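PDB 3OT2: putative restriction endonuclease domain-containing protein from Anabaena variabilis, which is of unknown function but is probably a nuclease with the PD-(D/E)XK fold of restriction endonucleases. Local coordinates for residues I126-C129 / L130-T134; Q117-T120 / K121-N125; F85-R89 / I90-E94. One frame throughout, in Å; residues are numbered along the deposited sequence. Where two conformers were deposited one is given.

Contact 1: I126-C129 / L130-T134; sequences ILHC and LKHGT
His128 and His132, one turn apart, bring their imidazoles together obliquely, with ring planes at 49° and centroids 4.6 Å apart. CD2 of His132 comes over one face of the His128 ring near its rim, and the closest approach is NE2 of His132 to CE1 of His128 at 3.5 Å. His128 reaches this position because its CG lies anti to the backbone N (chi1 179°), which also lets NE2 bond to the carbonyl of Phe73 and sets the ring against His76. Replacing His128 with an alanine would probably cost the Phe73 carbonyl this donor and deprive the His132 ring of its neighbour.

The backbone bonds change character as the helix ends. Leu130 N meets Ile126 O in regular i to i+4 fashion, whereas Cys129 O is gripped twice, by His132 N at 3.0 Å and by Thr134 N at 3.0 Å, from opposite faces of its plane. The i to i+5 bond of Thr134 and the positive phi of Gly133 (107°), a backbone shape that calls for glycine, turn the chain out of the helix.

Close van der Waals contact completes the turn. Thr134 OG1 sits 3.2 Å from Cys129 CB while bonding to Pro106 O, and Leu127 meets Leu130 through their methyl ends.

Within the beta-alpha-beta unit of strand 108-112, helix 119-131 and strand 136-141, Cys129 and Thr134 rest on Thr109 of the first strand. Leu127 and Leu130 pack on Tyr150 of strand 146-150, and Leu127 also touches Val158 of the second subunit.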
# COMPACT_ATOMS: atom_id res chain seq x y z
N ILE A 126 -7.87 4.26 3.60
CA ILE A 126 -7.09 4.47 4.82
C ILE A 126 -6.43 5.84 4.74
O ILE A 126 -6.49 6.60 5.71
CB ILE A 126 -6.07 3.33 5.10
CG1 ILE A 126 -6.80 2.02 5.48
CG2 ILE A 126 -5.08 3.75 6.21
CD1 ILE A 126 -5.92 0.76 5.47
N LEU A 127 -5.83 6.18 3.59
CA LEU A 127 -5.15 7.47 3.49
C LEU A 127 -6.15 8.64 3.58
O LEU A 127 -5.79 9.68 4.14
CB LEU A 127 -4.29 7.55 2.22
CG LEU A 127 -3.12 6.53 2.18
CD1 LEU A 127 -2.53 6.45 0.79
CD2 LEU A 127 -2.03 6.85 3.22
N HIS A 128 -7.39 8.46 3.09
CA HIS A 128 -8.46 9.48 3.17
C HIS A 128 -8.85 9.66 4.65
O HIS A 128 -9.04 10.80 5.09
CB HIS A 128 -9.68 9.08 2.30
CG HIS A 128 -10.82 10.05 2.36
ND1 HIS A 128 -10.79 11.22 1.63
CD2 HIS A 128 -11.98 9.99 3.05
CE1 HIS A 128 -11.92 11.85 1.91
NE2 HIS A 128 -12.68 11.14 2.76
N CYS A 129 -8.91 8.57 5.44
CA CYS A 129 -9.18 8.64 6.89
C CYS A 129 -8.14 9.52 7.59
O CYS A 129 -8.51 10.41 8.37
CB CYS A 129 -9.20 7.24 7.51
SG CYS A 129 -10.67 6.29 7.09
N LEU A 130 -6.85 9.27 7.32
CA LEU A 130 -5.74 10.02 7.91
C LEU A 130 -5.81 11.50 7.57
O LEU A 130 -5.45 12.33 8.40
CB LEU A 130 -4.38 9.45 7.47
CG LEU A 130 -4.04 8.02 7.90
CD1 LEU A 130 -2.79 7.54 7.19
CD2 LEU A 130 -3.87 7.89 9.41
N LYS A 131 -6.30 11.82 6.36
CA LYS A 131 -6.46 13.21 5.89
C LYS A 131 -7.55 13.94 6.71
O LYS A 131 -7.56 15.17 6.77
CB LYS A 131 -6.81 13.19 4.38
CG LYS A 131 -6.96 14.57 3.72
CD LYS A 131 -7.39 14.47 2.27
CE LYS A 131 -7.46 15.85 1.65
NZ LYS A 131 -7.75 15.78 0.19
N HIS A 132 -8.48 13.18 7.33
CA HIS A 132 -9.59 13.79 8.06
C HIS A 132 -9.57 13.51 9.57
O HIS A 132 -10.60 13.60 10.22
CB HIS A 132 -10.91 13.38 7.40
CG HIS A 132 -11.03 13.99 6.04
ND1 HIS A 132 -11.45 15.31 5.87
CD2 HIS A 132 -10.67 13.49 4.83
CE1 HIS A 132 -11.38 15.55 4.57
NE2 HIS A 132 -10.91 14.49 3.90
N GLY A 133 -8.38 13.23 10.11
CA GLY A 133 -8.18 13.08 11.55
C GLY A 133 -7.94 11.72 12.15
O GLY A 133 -7.74 11.63 13.36
N THR A 134 -8.00 10.64 11.36
CA THR A 134 -7.77 9.30 11.92
C THR A 134 -6.35 9.23 12.49
O THR A 134 -5.41 9.73 11.88
CB THR A 134 -8.06 8.24 10.87
OG1 THR A 134 -9.45 8.34 10.52
CG2 THR A 134 -7.76 6.81 11.34

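Contact 2: Q117-T120 / K121-N125; sequences QSQT and KVTKN. With EDO (1,2-ethanediol), chain K; EDO (1,2-ethanediol), chain G.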
# COMPACT_ATOMS: atom_id res chain seq x y z
N GLN A 117 -11.30 -8.18 -2.65
CA GLN A 117 -11.09 -6.80 -2.24
C GLN A 117 -10.02 -6.12 -3.10
O GLN A 117 -9.06 -6.76 -3.52
CB GLN A 117 -10.69 -6.77 -0.73
CG GLN A 117 -10.59 -5.38 -0.07
CD GLN A 117 -11.84 -4.52 -0.19
OE1 GLN A 117 -12.27 -4.17 -1.28
NE2 GLN A 117 -12.38 -4.02 0.92
N SER A 118 -10.21 -4.83 -3.37
CA SER A 118 -9.20 -4.04 -4.09
C SER A 118 -8.27 -3.44 -3.03
O SER A 118 -8.70 -2.59 -2.26
CB SER A 118 -9.84 -2.95 -4.94
OG SER A 118 -8.85 -2.00 -5.34
N GLN A 119 -7.01 -3.92 -2.96
CA GLN A 119 -6.01 -3.41 -2.03
C GLN A 119 -5.71 -1.91 -2.32
O GLN A 119 -5.47 -1.14 -1.40
CB GLN A 119 -4.73 -4.24 -2.11
CG GLN A 119 -3.69 -3.85 -1.05
CD GLN A 119 -2.62 -4.90 -0.85
OE1 GLN A 119 -2.73 -6.02 -1.33
NE2 GLN A 119 -1.60 -4.56 -0.09
N THR A 120 -5.77 -1.49 -3.61
CA THR A 120 -5.56 -0.09 -3.98
C THR A 120 -6.68 0.76 -3.36
O THR A 120 -6.38 1.74 -2.71
CB THR A 120 -5.44 0.05 -5.48
OG1 THR A 120 -4.17 -0.48 -5.85
CG2 THR A 120 -5.57 1.49 -5.99
N LYS A 121 -7.96 0.36 -3.54
CA LYS A 121 -9.11 1.07 -2.99
C LYS A 121 -8.99 1.21 -1.46
O LYS A 121 -9.20 2.30 -0.92
CB LYS A 121 -10.42 0.36 -3.36
CG LYS A 121 -11.68 0.96 -2.75
CD LYS A 121 -12.91 0.07 -2.96
CE LYS A 121 -12.90 -1.10 -1.99
NZ LYS A 121 -13.96 -2.11 -2.30
N VAL A 122 -8.64 0.11 -0.77
CA VAL A 122 -8.49 0.06 0.69
C VAL A 122 -7.41 1.03 1.15
O VAL A 122 -7.62 1.73 2.14
CB VAL A 122 -8.19 -1.40 1.15
CG1 VAL A 122 -7.62 -1.41 2.56
CG2 VAL A 122 -9.45 -2.23 1.10
N THR A 123 -6.25 1.05 0.45
CA THR A 123 -5.14 1.96 0.79
C THR A 123 -5.60 3.40 0.64
O THR A 123 -5.37 4.19 1.55
CB THR A 123 -3.89 1.63 -0.04
OG1 THR A 123 -3.54 0.30 0.28
CG2 THR A 123 -2.73 2.52 0.31
N LYS A 124 -6.31 3.73 -0.46
CA LYS A 124 -6.86 5.07 -0.67
C LYS A 124 -7.82 5.44 0.48
O LYS A 124 -7.78 6.56 0.97
CB LYS A 124 -7.62 5.18 -1.99
CG LYS A 124 -6.77 5.12 -3.24
CD LYS A 124 -7.70 5.22 -4.42
CE LYS A 124 -6.98 5.03 -5.71
NZ LYS A 124 -7.89 5.27 -6.86
N ASN A 125 -8.69 4.50 0.89
CA ASN A 125 -9.65 4.73 1.98
C ASN A 125 -8.93 5.01 3.30
O ASN A 125 -9.32 5.94 4.00
CB ASN A 125 -10.61 3.53 2.14
CG ASN A 125 -11.69 3.50 1.07
OD1 ASN A 125 -11.92 4.48 0.34
ND2 ASN A 125 -12.37 2.37 0.96
C1 EDO K . -0.26 -0.98 0.29
O1 EDO K . -1.44 -1.78 0.29
C2 EDO K . -0.26 -0.08 -0.95
O2 EDO K . -0.13 -0.86 -2.14
C1 EDO G . -11.00 3.19 -5.92
O1 EDO G . -9.68 3.05 -6.45
C2 EDO G . -11.43 4.65 -6.00
O2 EDO G . -12.44 4.84 -7.01
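Lys121 folds back over the start of its own helix to meet Ser118 and Gln117. Its CB lies 3.5 Å from Ser118 OG, and CG passes by a carbon of one bound ethanediol. The chain then bends about the CG-CD bond (chi3 78°), turning the end towards Gln117, which it crosses at about a right angle. CE comes up to Gln117 OE1, and NZ closes the path with a 2.9 Å hydrogen bond to that same OE1, lying in the amide plane on a lone pair. OE1 also accepts from Ser118 N, so two donors hold the amide. Gln117, bent at chi2 (55°), thereby lays NE2 within 3.4 Å of Val122 CG2.

Ser118 is the N-cap of helix 119-131: its OG accepts from Lys121 N at 3.1 Å, nearly straight with an N-H...O angle of 167°, and so serves a first-turn amide that has no earlier turn of helix to pair with. The helix connects strands 108-112 and 136-141 in a beta-alpha-beta crossover, consistent with the PD-(D/E)XK clan to which the family belongs. Ser118 OG is further bonded to Glu144 of the second subunit.

One turn on, Gln119 O takes both Thr123 N and Thr123 OG1, the hydroxyl at 2.9 Å, from opposite faces of its carbonyl plane. A second ethanediol donates through O1 to Thr123 OG1 and receives Gln119 NE2 at 2.8 Å. Thr120 and Lys124 run side by side towards the second subunit, where Thr120 OG1 bonds to Asp141 and Lys124 NZ forms a salt bridge with Asp160, while NZ also reaches O1 of the first ethanediol at 2.9 Å.

Contact 3: F85-R89 / I90-E94; sequences FIWSR and IPREE
Ile90 wedges between Phe85 and Trp87, and this is the compact half of the turn. With CG1 anti to its own carbonyl carbon (chi1 -63°), the branch is turned back along the chain, so that CG1 lies 3.7 Å from Phe85 CB. CD1, at the end of the same branch, comes over one face of the Trp87 indole, 4.0 Å from CE3 and offset towards the rim. A backbone bond closes the turn: Ile90 N donates to Trp87 O at 3.2 Å, nearly straight but from well above the carbonyl plane. Behind it, Pro91 CD fits close to Arg89 O.

Towards solvent the contact is looser and more polar. The exposed Arg92 extends its chain and brings NH2 obliquely up to the indole, on the same side of its plane as Ile90 CD1, with the guanidinium and ring planes 30° apart. NH2 and Trp87 NE1 approach to 3.3 Å, but both are donors and do not bond; Arg92 NH1 has its partner in the carbonyl of Gly96. A water links the two segments, accepting from Arg92 NE at 2.7 Å and donating to Trp87 O and Ile90 O. Trp87 O thus accepts both from Ile90 N and from the water.

Arg89 turns elsewhere, into a salt bridge with Asp107 just ahead of strand 108-112. Successive i to i+3 bonds, Arg89 N to Ile86 O and Ile90 N to Trp87 O, mark a short 3-10 turn that takes the chain out of strand 82-86 of the central mixed sheet.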
# COMPACT_ATOMS: atom_id res chain seq x y z
N PHE A 85 -13.65 4.36 17.72
CA PHE A 85 -13.81 5.77 18.11
C PHE A 85 -13.58 5.93 19.58
O PHE A 85 -14.15 5.16 20.36
CB PHE A 85 -15.25 6.26 17.80
CG PHE A 85 -15.56 6.44 16.33
CD1 PHE A 85 -16.00 5.38 15.56
CD2 PHE A 85 -15.44 7.69 15.74
CE1 PHE A 85 -16.28 5.56 14.21
CE2 PHE A 85 -15.75 7.87 14.39
CZ PHE A 85 -16.17 6.80 13.63
N ILE A 86 -12.81 6.96 19.99
CA ILE A 86 -12.60 7.29 21.40
C ILE A 86 -13.97 7.78 21.92
O ILE A 86 -14.80 8.24 21.11
CB ILE A 86 -11.43 8.28 21.66
CG1 ILE A 86 -11.74 9.72 21.13
CG2 ILE A 86 -10.10 7.70 21.09
CD1 ILE A 86 -10.67 10.81 21.44
N TRP A 87 -14.22 7.62 23.24
CA TRP A 87 -15.54 7.88 23.81
C TRP A 87 -16.06 9.27 23.51
O TRP A 87 -17.22 9.37 23.11
CB TRP A 87 -15.54 7.64 25.33
CG TRP A 87 -16.81 6.98 25.80
CD1 TRP A 87 -17.88 7.59 26.39
CD2 TRP A 87 -17.16 5.59 25.65
NE1 TRP A 87 -18.86 6.66 26.63
CE2 TRP A 87 -18.44 5.43 26.20
CE3 TRP A 87 -16.52 4.47 25.09
CZ2 TRP A 87 -19.09 4.18 26.24
CZ3 TRP A 87 -17.15 3.24 25.15
CH2 TRP A 87 -18.42 3.10 25.73
N SER A 88 -15.23 10.33 23.66
CA SER A 88 -15.63 11.73 23.44
C SER A 88 -16.06 12.02 21.99
O SER A 88 -16.75 13.00 21.75
CB SER A 88 -14.49 12.68 23.83
OG SER A 88 -13.34 12.47 23.01
N ARG A 89 -15.64 11.18 21.03
CA ARG A 89 -15.94 11.37 19.60
C ARG A 89 -17.13 10.52 19.12
O ARG A 89 -17.55 10.70 17.98
CB ARG A 89 -14.69 11.09 18.74
CG ARG A 89 -13.65 12.20 18.88
CD ARG A 89 -12.49 11.98 17.94
NE ARG A 89 -12.80 12.42 16.58
CZ ARG A 89 -12.93 11.62 15.53
NH1 ARG A 89 -12.81 10.31 15.68
NH2 ARG A 89 -13.19 12.12 14.33
N ILE A 90 -17.70 9.64 19.97
CA ILE A 90 -18.86 8.82 19.56
C ILE A 90 -20.10 9.76 19.50
O ILE A 90 -20.47 10.30 20.53
CB ILE A 90 -19.08 7.59 20.48
CG1 ILE A 90 -17.88 6.61 20.42
CG2 ILE A 90 -20.40 6.86 20.13
CD1 ILE A 90 -17.81 5.57 21.52
N PRO A 91 -20.71 10.00 18.30
CA PRO A 91 -21.91 10.86 18.25
C PRO A 91 -23.08 10.22 18.99
O PRO A 91 -23.34 9.02 18.84
CB PRO A 91 -22.18 11.02 16.75
CG PRO A 91 -21.57 9.84 16.12
CD PRO A 91 -20.37 9.47 16.96
N ARG A 92 -23.73 10.99 19.85
CA ARG A 92 -24.84 10.51 20.67
C ARG A 92 -26.05 11.38 20.54
O ARG A 92 -25.94 12.61 20.35
CB ARG A 92 -24.42 10.45 22.16
CG ARG A 92 -23.29 9.47 22.41
CD ARG A 92 -23.04 9.21 23.87
NE ARG A 92 -21.93 8.28 24.00
CZ ARG A 92 -22.04 6.96 24.10
NH1 ARG A 92 -23.24 6.38 24.14
NH2 ARG A 92 -20.96 6.20 24.18
N GLU A 93 -27.23 10.76 20.69
CA GLU A 93 -28.52 11.44 20.70
C GLU A 93 -28.67 12.10 22.09
O GLU A 93 -27.91 11.77 23.01
CB GLU A 93 -29.67 10.44 20.40
CG GLU A 93 -29.46 9.57 19.15
CD GLU A 93 -30.49 8.48 18.89
OE1 GLU A 93 -31.50 8.42 19.63
OE2 GLU A 93 -30.30 7.70 17.93
N GLU A 94 -29.67 13.00 22.25
CA GLU A 94 -29.92 13.70 23.51
C GLU A 94 -30.10 12.72 24.69
O GLU A 94 -29.65 13.03 25.80
CB GLU A 94 -31.15 14.63 23.39
O HOH W 1 -19.80 9.86 23.49
O HOH W 2 -20.04 13.45 20.73

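Contacts 1 and 2 both belong to helix 119-131, one at its C-terminal end and the other at its N-terminal cap; each also touches the second subunit. Contact 3, where strand 82-86 runs out into a loop, touches neither: its nearest atoms come within about 5 Å of contact 1, while its centre is about 27 Å from that of contact 2. All are partly buried, but contact 3 has fewer buried residues and lies farthest from the chain's centre. Contact 2 is dominated by polar capping and intersubunit bonds, contact 1 by a helix-ending i to i+5 bond and an oblique imidazole pair, and contact 3 by an aliphatic wedge with a water-bridged outer side.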